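Local coordinates for hyaluronidase-phage associated (Streptococcus pyogenes, PDB 2WB3) that cleaves hyaluronan as a lyase carried on the tail fibre of a streptococcal bacteriophage, at the interface of chains A and B. Coordinates in Å, arbitrary orientation; residue numbers count along the deposited sequence, not the author numbering. Chains: chain A/B, Hyaluronidase-phage associated.

Contact 1: the interface of chains A and B. Residues chain A 20, 22, 31-33; chain B 6, 19-20, 22, 32.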
loop_
_atom_site.group_PDB
_atom_site.type_symbol
_atom_site.label_atom_id
_atom_site.label_comp_id
_atom_site.label_asym_id
_atom_site.label_seq_id
_atom_site.Cartn_x
_atom_site.Cartn_y
_atom_site.Cartn_z
ATOM N N LEU A 20 -0.074 -9.784 -0.645
ATOM C CA LEU A 20 -0.977 -8.763 -1.196
ATOM C C LEU A 20 -2.210 -9.425 -1.803
ATOM O O LEU A 20 -2.095 -10.324 -2.655
ATOM C CB LEU A 20 -0.210 -7.915 -2.223
ATOM C CG LEU A 20 -1.099 -6.816 -2.874
ATOM C CD1 LEU A 20 -1.733 -5.888 -1.871
ATOM C CD2 LEU A 20 -0.260 -6.007 -3.839
ATOM N N ILE A 22 -5.968 -8.436 -3.525
ATOM C CA ILE A 22 -6.808 -7.341 -4.078
ATOM C C ILE A 22 -8.146 -7.888 -4.529
ATOM O O ILE A 22 -8.201 -8.900 -5.240
ATOM C CB ILE A 22 -6.071 -6.736 -5.269
ATOM C CG1 ILE A 22 -4.724 -6.200 -4.742
ATOM C CG2 ILE A 22 -6.920 -5.608 -6.002
ATOM C CD1 ILE A 22 -4.009 -5.538 -5.659
ATOM N N ALA A 31 -9.692 -4.536 -11.860
ATOM C CA ALA A 31 -9.451 -4.527 -10.407
ATOM C C ALA A 31 -8.062 -3.960 -10.231
ATOM O O ALA A 31 -7.785 -3.297 -9.252
ATOM C CB ALA A 31 -9.463 -5.934 -9.814
ATOM N N MET A 32 -7.186 -4.277 -11.146
ATOM C CA MET A 32 -5.831 -3.685 -11.050
ATOM C C MET A 32 -5.257 -3.309 -12.403
ATOM O O MET A 32 -5.455 -4.012 -13.410
ATOM C CB MET A 32 -4.862 -4.666 -10.298
ATOM C CG MET A 32 -3.400 -4.194 -10.288
ATOM S SD MET A 32 -2.494 -5.376 -9.251
ATOM C CE MET A 32 -0.840 -4.699 -9.489
ATOM N N GLN A 33 -4.442 -2.252 -12.438
ATOM C CA GLN A 33 -3.837 -1.883 -13.687
ATOM C C GLN A 33 -2.387 -1.571 -13.429
ATOM O O GLN A 33 -2.069 -1.035 -12.392
ATOM C CB GLN A 33 -4.462 -0.596 -14.183
ATOM C CG GLN A 33 -5.844 -0.701 -14.662
ATOM C CD GLN A 33 -6.248 0.666 -15.205
ATOM O OE1 GLN A 33 -5.880 1.022 -16.315
ATOM N NE2 GLN A 33 -6.874 1.473 -14.361
ATOM N N ILE B 6 -6.447 -4.975 -0.281
ATOM C CA ILE B 6 -7.007 -3.773 -0.932
ATOM C C ILE B 6 -8.379 -4.155 -1.479
ATOM O O ILE B 6 -8.477 -5.083 -2.308
ATOM C CB ILE B 6 -6.123 -3.299 -2.094
ATOM C CG1 ILE B 6 -4.652 -3.393 -1.725
ATOM C CG2 ILE B 6 -6.403 -1.846 -2.419
ATOM C CD1 ILE B 6 -4.232 -2.345 -0.798
ATOM N N ALA B 19 -9.078 -0.959 -7.947
ATOM C CA ALA B 19 -8.611 -1.092 -6.569
ATOM C C ALA B 19 -7.105 -0.604 -6.477
ATOM O O ALA B 19 -6.704 0.107 -5.574
ATOM C CB ALA B 19 -8.757 -2.612 -6.147
ATOM N N LEU B 20 -6.301 -1.002 -7.447
ATOM C CA LEU B 20 -4.858 -0.717 -7.420
ATOM C C LEU B 20 -4.371 -0.348 -8.817
ATOM O O LEU B 20 -4.589 -1.097 -9.786
ATOM C CB LEU B 20 -4.116 -1.938 -6.851
ATOM C CG LEU B 20 -2.574 -1.730 -6.805
ATOM C CD1 LEU B 20 -2.158 -0.513 -6.021
ATOM C CD2 LEU B 20 -1.927 -2.957 -6.200
ATOM N N ILE B 22 -0.899 1.053 -10.831
ATOM C CA ILE B 22 0.563 1.297 -10.718
ATOM C C ILE B 22 1.099 1.859 -12.017
ATOM O O ILE B 22 0.813 1.322 -13.096
ATOM C CB ILE B 22 1.242 -0.035 -10.414
ATOM C CG1 ILE B 22 0.654 -0.548 -9.083
ATOM C CG2 ILE B 22 2.827 0.087 -10.362
ATOM C CD1 ILE B 22 1.237 -1.665 -8.629
ATOM N N MET B 32 6.608 -3.369 -11.796
ATOM C CA MET B 32 6.284 -4.196 -10.610
ATOM C C MET B 32 6.974 -5.547 -10.630
ATOM O O MET B 32 7.130 -6.181 -11.689
ATOM C CB MET B 32 4.730 -4.379 -10.484
ATOM C CG MET B 32 4.315 -5.349 -9.368
ATOM S SD MET B 32 2.503 -5.294 -9.296
ATOM C CE MET B 32 2.265 -6.564 -8.038
#

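Contact 2: the interface of chains A and B. Residues chain A 134-137; chain B 126-128, 139.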
loop_
_atom_site.group_PDB
_atom_site.type_symbol
_atom_site.label_atom_id
_atom_site.label_comp_id
_atom_site.label_asym_id
_atom_site.label_seq_id
_atom_site.Cartn_x
_atom_site.Cartn_y
_atom_site.Cartn_z
ATOM N N GLY A 134 8.832 -28.601 -49.866
ATOM C CA GLY A 134 9.184 -29.957 -49.462
ATOM C C GLY A 134 8.650 -30.391 -48.118
ATOM O O GLY A 134 7.900 -31.374 -48.024
ATOM N N LYS A 135 9.029 -29.650 -47.075
ATOM C CA LYS A 135 8.659 -30.001 -45.706
ATOM C C LYS A 135 7.333 -29.388 -45.222
ATOM O O LYS A 135 7.030 -29.449 -44.034
ATOM C CB LYS A 135 9.799 -29.649 -44.742
ATOM C CG LYS A 135 11.152 -30.313 -45.048
ATOM C CD LYS A 135 11.024 -31.849 -45.130
ATOM C CE LYS A 135 12.269 -32.518 -45.706
ATOM N NZ LYS A 135 11.900 -33.920 -46.123
ATOM N N HIS A 136 6.531 -28.811 -46.119
ATOM C CA HIS A 136 5.176 -28.418 -45.755
ATOM C C HIS A 136 4.321 -29.653 -45.627
ATOM O O HIS A 136 4.492 -30.607 -46.404
ATOM C CB HIS A 136 4.531 -27.509 -46.809
ATOM C CG HIS A 136 5.073 -26.114 -46.846
ATOM N ND1 HIS A 136 4.645 -25.182 -47.767
ATOM C CD2 HIS A 136 6.031 -25.502 -46.110
ATOM C CE1 HIS A 136 5.287 -24.043 -47.575
ATOM N NE2 HIS A 136 6.149 -24.218 -46.588
ATOM N N ALA A 137 3.382 -29.635 -44.684
ATOM C CA ALA A 137 2.498 -30.766 -44.480
ATOM C C ALA A 137 1.494 -30.868 -45.632
ATOM O O ALA A 137 1.042 -29.836 -46.159
ATOM C CB ALA A 137 1.781 -30.649 -43.144
ATOM N N LEU B 126 1.959 -25.536 -42.582
ATOM C CA LEU B 126 2.681 -25.973 -41.424
ATOM C C LEU B 126 3.933 -26.690 -41.947
ATOM O O LEU B 126 3.823 -27.665 -42.706
ATOM C CB LEU B 126 1.828 -26.954 -40.600
ATOM C CG LEU B 126 2.547 -27.326 -39.312
ATOM C CD1 LEU B 126 2.637 -26.126 -38.329
ATOM C CD2 LEU B 126 1.826 -28.445 -38.676
ATOM N N THR B 127 5.111 -26.256 -41.533
ATOM C CA THR B 127 6.313 -26.997 -41.854
ATOM C C THR B 127 6.534 -28.029 -40.749
ATOM O O THR B 127 6.439 -27.704 -39.551
ATOM C CB THR B 127 7.457 -26.036 -42.021
ATOM O OG1 THR B 127 7.145 -25.212 -43.140
ATOM C CG2 THR B 127 8.757 -26.759 -42.296
ATOM N N VAL B 128 6.758 -29.285 -41.151
ATOM C CA VAL B 128 6.979 -30.406 -40.229
ATOM C C VAL B 128 8.120 -31.299 -40.729
ATOM O O VAL B 128 8.573 -31.153 -41.857
ATOM C CB VAL B 128 5.719 -31.301 -40.079
ATOM C CG1 VAL B 128 4.664 -30.603 -39.259
ATOM C CG2 VAL B 128 5.153 -31.691 -41.418
ATOM N N THR B 139 4.659 -34.918 -45.135
ATOM C CA THR B 139 5.218 -33.737 -45.817
ATOM C C THR B 139 4.976 -33.840 -47.323
ATOM O O THR B 139 4.669 -34.927 -47.806
ATOM C CB THR B 139 6.734 -33.648 -45.600
ATOM O OG1 THR B 139 7.306 -34.922 -45.898
ATOM C CG2 THR B 139 7.060 -33.317 -44.152
#

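Contact 3: the interface of chains A and B. Residues chain A 96, 98-100, 105-106; chain B 85-86, 95-96, 108, 110.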
loop_
_atom_site.group_PDB
_atom_site.type_symbol
_atom_site.label_atom_id
_atom_site.label_comp_id
_atom_site.label_asym_id
_atom_site.label_seq_id
_atom_site.Cartn_x
_atom_site.Cartn_y
_atom_site.Cartn_z
ATOM N N LEU A 96 3.992 -14.115 -27.634
ATOM C CA LEU A 96 4.183 -15.116 -26.579
ATOM C C LEU A 96 5.521 -15.795 -26.891
ATOM O O LEU A 96 5.726 -16.337 -28.003
ATOM C CB LEU A 96 3.012 -16.142 -26.539
ATOM C CG LEU A 96 3.305 -17.423 -25.715
ATOM C CD1 LEU A 96 3.525 -17.007 -24.261
ATOM C CD2 LEU A 96 2.206 -18.486 -25.848
ATOM N N ILE A 98 8.315 -18.478 -25.247
ATOM C CA ILE A 98 8.543 -19.410 -24.122
ATOM C C ILE A 98 9.932 -19.996 -24.230
ATOM O O ILE A 98 10.266 -20.575 -25.262
ATOM C CB ILE A 98 7.499 -20.513 -24.089
ATOM C CG1 ILE A 98 6.096 -19.913 -23.812
ATOM C CG2 ILE A 98 7.916 -21.612 -23.065
ATOM C CD1 ILE A 98 4.965 -20.939 -23.962
ATOM N N ARG A 99 10.733 -19.834 -23.186
ATOM C CA ARG A 99 12.100 -20.318 -23.191
ATOM C C ARG A 99 12.328 -21.217 -22.005
ATOM O O ARG A 99 11.683 -21.062 -20.988
ATOM C CB ARG A 99 13.034 -19.131 -23.062
ATOM C CG ARG A 99 12.717 -18.054 -24.072
ATOM C CD ARG A 99 13.653 -16.903 -23.930
ATOM N NE ARG A 99 14.717 -17.042 -24.908
ATOM C CZ ARG A 99 15.954 -16.604 -24.722
ATOM N NH1 ARG A 99 16.289 -16.004 -23.595
ATOM N NH2 ARG A 99 16.872 -16.755 -25.667
ATOM N N ASN A 100 13.296 -22.127 -22.100
ATOM C CA ASN A 100 13.653 -22.967 -20.937
ATOM C C ASN A 100 15.173 -23.003 -20.902
ATOM O O ASN A 100 15.776 -23.302 -21.910
ATOM C CB ASN A 100 13.106 -24.366 -21.113
ATOM C CG ASN A 100 12.937 -25.123 -19.792
ATOM O OD1 ASN A 100 13.426 -24.732 -18.739
ATOM N ND2 ASN A 100 12.212 -26.202 -19.855
ATOM N N LYS A 105 11.829 -22.224 -26.925
ATOM C CA LYS A 105 11.191 -23.499 -27.093
ATOM C C LYS A 105 9.891 -23.404 -27.890
ATOM O O LYS A 105 9.531 -24.308 -28.621
ATOM C CB LYS A 105 10.902 -24.091 -25.709
ATOM C CG LYS A 105 12.136 -24.318 -24.860
ATOM C CD LYS A 105 13.026 -25.274 -25.570
ATOM C CE LYS A 105 14.090 -25.880 -24.674
ATOM N NZ LYS A 105 14.848 -26.920 -25.410
ATOM N N PHE A 106 9.160 -22.312 -27.719
ATOM C CA PHE A 106 7.895 -22.127 -28.413
ATOM C C PHE A 106 7.651 -20.647 -28.484
ATOM O O PHE A 106 7.890 -19.949 -27.511
ATOM C CB PHE A 106 6.755 -22.777 -27.585
ATOM C CG PHE A 106 5.382 -22.657 -28.220
ATOM C CD1 PHE A 106 4.887 -23.664 -29.025
ATOM C CD2 PHE A 106 4.568 -21.564 -27.975
ATOM C CE1 PHE A 106 3.643 -23.550 -29.607
ATOM C CE2 PHE A 106 3.294 -21.448 -28.573
ATOM C CZ PHE A 106 2.845 -22.464 -29.380
ATOM N N ILE B 85 8.205 -16.008 -21.108
ATOM C CA ILE B 85 8.307 -17.020 -20.021
ATOM C C ILE B 85 9.635 -17.735 -20.102
ATOM O O ILE B 85 9.984 -18.272 -21.124
ATOM C CB ILE B 85 7.243 -18.064 -20.177
ATOM C CG1 ILE B 85 5.844 -17.453 -20.037
ATOM C CG2 ILE B 85 7.376 -19.174 -19.081
ATOM C CD1 ILE B 85 4.802 -18.382 -20.515
ATOM N N ASN B 86 10.380 -17.750 -19.020
ATOM C CA ASN B 86 11.636 -18.450 -19.045
ATOM C C ASN B 86 11.795 -19.270 -17.767
ATOM O O ASN B 86 11.025 -19.131 -16.834
ATOM C CB ASN B 86 12.744 -17.416 -19.082
ATOM C CG ASN B 86 14.125 -18.021 -19.306
ATOM O OD1 ASN B 86 14.308 -19.058 -19.955
ATOM N ND2 ASN B 86 15.108 -17.347 -18.793
ATOM N N MET B 95 5.207 -25.215 -19.559
ATOM C CA MET B 95 5.412 -23.766 -19.564
ATOM C C MET B 95 4.053 -22.989 -19.638
ATOM O O MET B 95 3.913 -21.894 -19.067
ATOM C CB MET B 95 6.325 -23.399 -20.734
ATOM C CG MET B 95 7.649 -24.202 -20.785
ATOM S SD MET B 95 8.588 -24.067 -19.256
ATOM C CE MET B 95 9.084 -22.391 -19.337
ATOM N N LEU B 96 3.084 -23.573 -20.338
ATOM C CA LEU B 96 1.742 -23.001 -20.502
ATOM C C LEU B 96 0.776 -24.189 -20.430
ATOM O O LEU B 96 0.895 -25.166 -21.207
ATOM C CB LEU B 96 1.606 -22.228 -21.847
ATOM C CG LEU B 96 0.145 -21.910 -22.263
ATOM C CD1 LEU B 96 -0.455 -20.986 -21.204
ATOM C CD2 LEU B 96 0.040 -21.315 -23.673
ATOM N N VAL B 108 1.841 -26.283 -23.550
ATOM C CA VAL B 108 3.160 -26.219 -24.135
ATOM C C VAL B 108 4.135 -26.782 -23.074
ATOM O O VAL B 108 4.212 -26.295 -21.961
ATOM C CB VAL B 108 3.534 -24.784 -24.493
ATOM C CG1 VAL B 108 5.007 -24.709 -24.945
ATOM C CG2 VAL B 108 2.615 -24.271 -25.616
ATOM N N PRO B 110 7.894 -28.251 -21.422
ATOM C CA PRO B 110 9.184 -27.673 -21.179
ATOM C C PRO B 110 10.121 -27.771 -22.377
ATOM O O PRO B 110 11.068 -26.997 -22.435
ATOM C CB PRO B 110 9.720 -28.484 -19.980
ATOM C CG PRO B 110 8.912 -29.681 -19.941
ATOM C CD PRO B 110 7.567 -29.319 -20.459
#

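Contact 4: the interface of chains A and B. Residues chain A 83, 85, 95-96; chain B 68, 82-83, 85.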
loop_
_atom_site.group_PDB
_atom_site.type_symbol
_atom_site.label_atom_id
_atom_site.label_comp_id
_atom_site.label_asym_id
_atom_site.label_seq_id
_atom_site.Cartn_x
_atom_site.Cartn_y
_atom_site.Cartn_z
ATOM N N ILE A 83 -6.409 -15.207 -21.040
ATOM C CA ILE A 83 -5.454 -14.139 -21.322
ATOM C C ILE A 83 -5.728 -13.504 -22.669
ATOM O O ILE A 83 -5.869 -14.194 -23.660
ATOM C CB ILE A 83 -4.039 -14.709 -21.363
ATOM C CG1 ILE A 83 -3.660 -15.219 -19.969
ATOM C CG2 ILE A 83 -3.047 -13.635 -21.827
ATOM C CD1 ILE A 83 -2.243 -15.812 -19.929
ATOM N N ILE A 85 -4.180 -10.725 -25.231
ATOM C CA ILE A 85 -2.963 -9.924 -25.539
ATOM C C ILE A 85 -3.178 -9.120 -26.799
ATOM O O ILE A 85 -3.520 -9.657 -27.823
ATOM C CB ILE A 85 -1.795 -10.827 -25.796
ATOM C CG1 ILE A 85 -1.442 -11.644 -24.548
ATOM C CG2 ILE A 85 -0.522 -10.005 -26.187
ATOM C CD1 ILE A 85 -0.533 -12.759 -24.875
ATOM N N MET A 95 4.470 -12.196 -29.610
ATOM C CA MET A 95 3.368 -11.973 -28.674
ATOM C C MET A 95 3.473 -12.908 -27.421
ATOM O O MET A 95 3.090 -12.523 -26.303
ATOM C CB MET A 95 2.043 -12.180 -29.409
ATOM C CG MET A 95 1.907 -11.361 -30.717
ATOM S SD MET A 95 2.148 -9.598 -30.448
ATOM C CE MET A 95 0.705 -9.218 -29.535
ATOM N N LEU A 96 3.992 -14.115 -27.634
ATOM C CA LEU A 96 4.183 -15.116 -26.579
ATOM C C LEU A 96 5.521 -15.795 -26.891
ATOM O O LEU A 96 5.726 -16.337 -28.003
ATOM C CB LEU A 96 3.012 -16.142 -26.539
ATOM C CG LEU A 96 3.305 -17.423 -25.715
ATOM C CD1 LEU A 96 3.525 -17.007 -24.261
ATOM C CD2 LEU A 96 2.206 -18.486 -25.848
ATOM N N ILE B 68 0.369 -3.543 -25.700
ATOM C CA ILE B 68 1.768 -3.239 -26.020
ATOM C C ILE B 68 1.684 -2.024 -26.948
ATOM O O ILE B 68 1.183 -2.163 -28.063
ATOM C CB ILE B 68 2.349 -4.419 -26.759
ATOM C CG1 ILE B 68 2.225 -5.699 -25.907
ATOM C CG2 ILE B 68 3.878 -4.214 -27.028
ATOM C CD1 ILE B 68 2.447 -6.992 -26.751
ATOM N N GLY B 82 4.732 -9.618 -25.736
ATOM C CA GLY B 82 3.559 -9.689 -24.876
ATOM C C GLY B 82 3.899 -10.413 -23.599
ATOM O O GLY B 82 4.026 -9.817 -22.553
ATOM N N ILE B 83 4.026 -11.713 -23.699
ATOM C CA ILE B 83 4.428 -12.510 -22.543
ATOM C C ILE B 83 5.716 -13.256 -22.818
ATOM O O ILE B 83 5.843 -13.917 -23.830
ATOM C CB ILE B 83 3.354 -13.547 -22.232
ATOM C CG1 ILE B 83 2.073 -12.831 -21.791
ATOM C CG2 ILE B 83 3.838 -14.501 -21.133
ATOM C CD1 ILE B 83 0.938 -13.813 -21.460
ATOM N N ILE B 85 8.205 -16.008 -21.108
ATOM C CA ILE B 85 8.307 -17.020 -20.021
ATOM C C ILE B 85 9.635 -17.735 -20.102
ATOM O O ILE B 85 9.984 -18.272 -21.124
ATOM C CB ILE B 85 7.243 -18.064 -20.177
ATOM C CG1 ILE B 85 5.844 -17.453 -20.037
ATOM C CG2 ILE B 85 7.376 -19.174 -19.081
ATOM C CD1 ILE B 85 4.802 -18.382 -20.515
#

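Contact 1: the interface of chains A and B
Strands 20-24 and 32-36 of chain A run parallel to strands 4-8 and 20-24 of chain B, the latter entered from the loop at B:Ala19, in the triple-stranded beta-helix typical of phage-tail hyaluronate lyases. A:Met32 pairs with B:Leu20, and A:Ile22 with B:Ile6. The backbone of A:Gln33 bonds twice along one edge of strand 20-24 of chain B: its N donates to B:Leu20 O (2.9 Å), while its O accepts from B:Ile22 N (2.9 Å). A longer bond joins B:Leu20 N to A:Ala31 O at 3.3 Å.

Inside, A:Met32 lies alongside B:Leu20 and continues inward. Its CG is anti to the backbone N (chi1 174°) and the chain stays extended, which carries the methyl CE to B:Met32 SD (3.4 Å), tip to tip, and to B:Ile22 CD1 (3.8 Å). Unbranched methionine suits this long reach between chains. A:Ile22 crosses B:Leu20 at about a right angle, its CD1 pressed tightly against the branch CD2 at 3.4 Å. The other branch of A:Ile22, CG2, meets the methyl CB of B:Ala19 at 3.5 Å, and the short alanine side chain lets the two backbones lie close there. A:Leu20 CD1 touches B:Ile6 CG1 more loosely.

Contact 2: the interface of chains A and B
A:Lys135, B:Thr127 and A:Ala137 bury the most surface here, where the loop 134-137 of chain A lies antiparallel to the short strand 126-127 of chain B. Two main-chain bonds flank the pairing of A:His136 with B:Thr127. A:Lys135 O accepts from B:Val128 N at 2.9 Å, and A:Ala137 N donates to B:Leu126 O at 2.8 Å.

Lysine contributes through the root of its side chain. CB of A:Lys135 packs against the methyl CG2 of B:Thr127 at 3.9 Å, and the chain then bends at chi2 (-55°), so that its aliphatic CG and CD pass near B:Val128 O. A flexible hydrocarbon ending in an amine suits such a margin, since the carbons can pack while the polar end group extends beyond them.

B:Thr127 uses its two branches differently. The methyl faces A:Lys135. The hydroxyl oxygen, B:Thr127 OG1, instead lies 3.2 Å from the imidazole carbon A:His136 CD2, a side-chain approach at an oblique angle. Compact A:Ala137 lets the backbones come close, its CB resting 3.9 Å from B:Val128 CG2. On the other side of the loop, B:Thr139 CG2 meets A:Lys135 CA at 4.0 Å, and A:Ala137 forms an antiparallel bridge with B:Thr139.

The site lies just ahead of helix 140-152, joining the strand-rich shaft to the C-terminal helices.

Contact 3: the interface of chains A and B
A:Arg99 N donates to B:Ile85 O at 2.7 Å, an almost straight bond (167° at H) that ties strand 96-100 of chain A to strand 83-86 of chain B. The two strands run parallel, with A:Ile98 bridged to B:Ile85, within the triple-stranded beta-helix.

A:Ile98 buries the most surface, and each branch has its own neighbour. Its CG1 lies alongside B:Ile85, pointing the same way, while CD1 meets B:Val108 CG1 tip to tip at 3.9 Å. CG2, anti to the backbone N (chi1 -65° for CG1), is squeezed against B:Met95 CB at 3.3 Å as the two side chains slide past each other in opposite directions. A beta-branched residue suits this place because it fills several directions from one strand position.

B:Val108 also crosses A:Phe106 at about a right angle. Its CG2 sits over the centre of the ring, 3.9 Å from the centroid, in a CH-pi contact, and its CG1 touches A:Phe106 CB. Deeper in, A:Leu96 and B:Leu96 approach obliquely through their CD2 methyls.

At the edge, the amide of A:Asn100 serves as a side-chain donor: ND2 reaches B:Pro110 O at 2.9 Å, with that oxygen lying in the amide plane.

Contact 4: the interface of chains A and B
B:Ile83 points its CD1 into the apolar centre, where it meets isoleucines of chain A. Against A:Ile83 the approach is tip to tip: B:Ile83 CD1 lies 4.0 Å from A:Ile83 CG2. A:Ile85 crosses B:Ile83 at about a right angle, its CD1 coming 3.9 Å from B:Ile83 CD1. B:Ile83 has CG1 anti to its carbonyl carbon and an extended chi2 (180°), which carries the terminal methyl away from its own strand and toward those neighbours. Isoleucine suits the place because its beta branch is compatible with a strand while the longer arm fills the interior.

Farther out, A:Leu96 crosses B:Ile83 obliquely. One methyl, CD1, rests 4.0 Å from B:Ile83 CB and also touches CG2, filling the angle beside the branched carbon. A:Met95, bent at chi2 (-56°) and chi3, turns its methyl CE toward B:Ile68 CD1 at 4.0 Å; the flexible thioether can fold to meet a neighbouring strand in this way.

The polar rim is main chain. B:Ile83 N donates to A:Met95 O at 2.9 Å, with the donor tilted 35° from the carbonyl plane. B:Gly82 precedes it, its CA close to the same oxygen, where lack of a side chain permits a near approach.

By pairing A:Leu96 with B:Ile83 in parallel register, the site joins strands 96-100 and 83-86 of different chains and helps hold the triple-stranded beta-helix together.

Contact 3 and contact 4 are neighbours, their C-alpha centres about 12 Å apart, and share A:Leu96 and B:Ile85: strand 96-100 of chain A runs beside strand 83-86 of chain B through both. Contact 1 lies about 20 Å from contact 4 and 27 Å from contact 3, toward the N-terminal end, and repeats the parallel pairing with other strands. Contact 2, about 46 Å from contact 1 and 23 Å from contact 3, is antiparallel and next to the C-terminal helices. Association of the chains is thus spread along the fibre, consistent with a trimeric shaft built from intertwined chains.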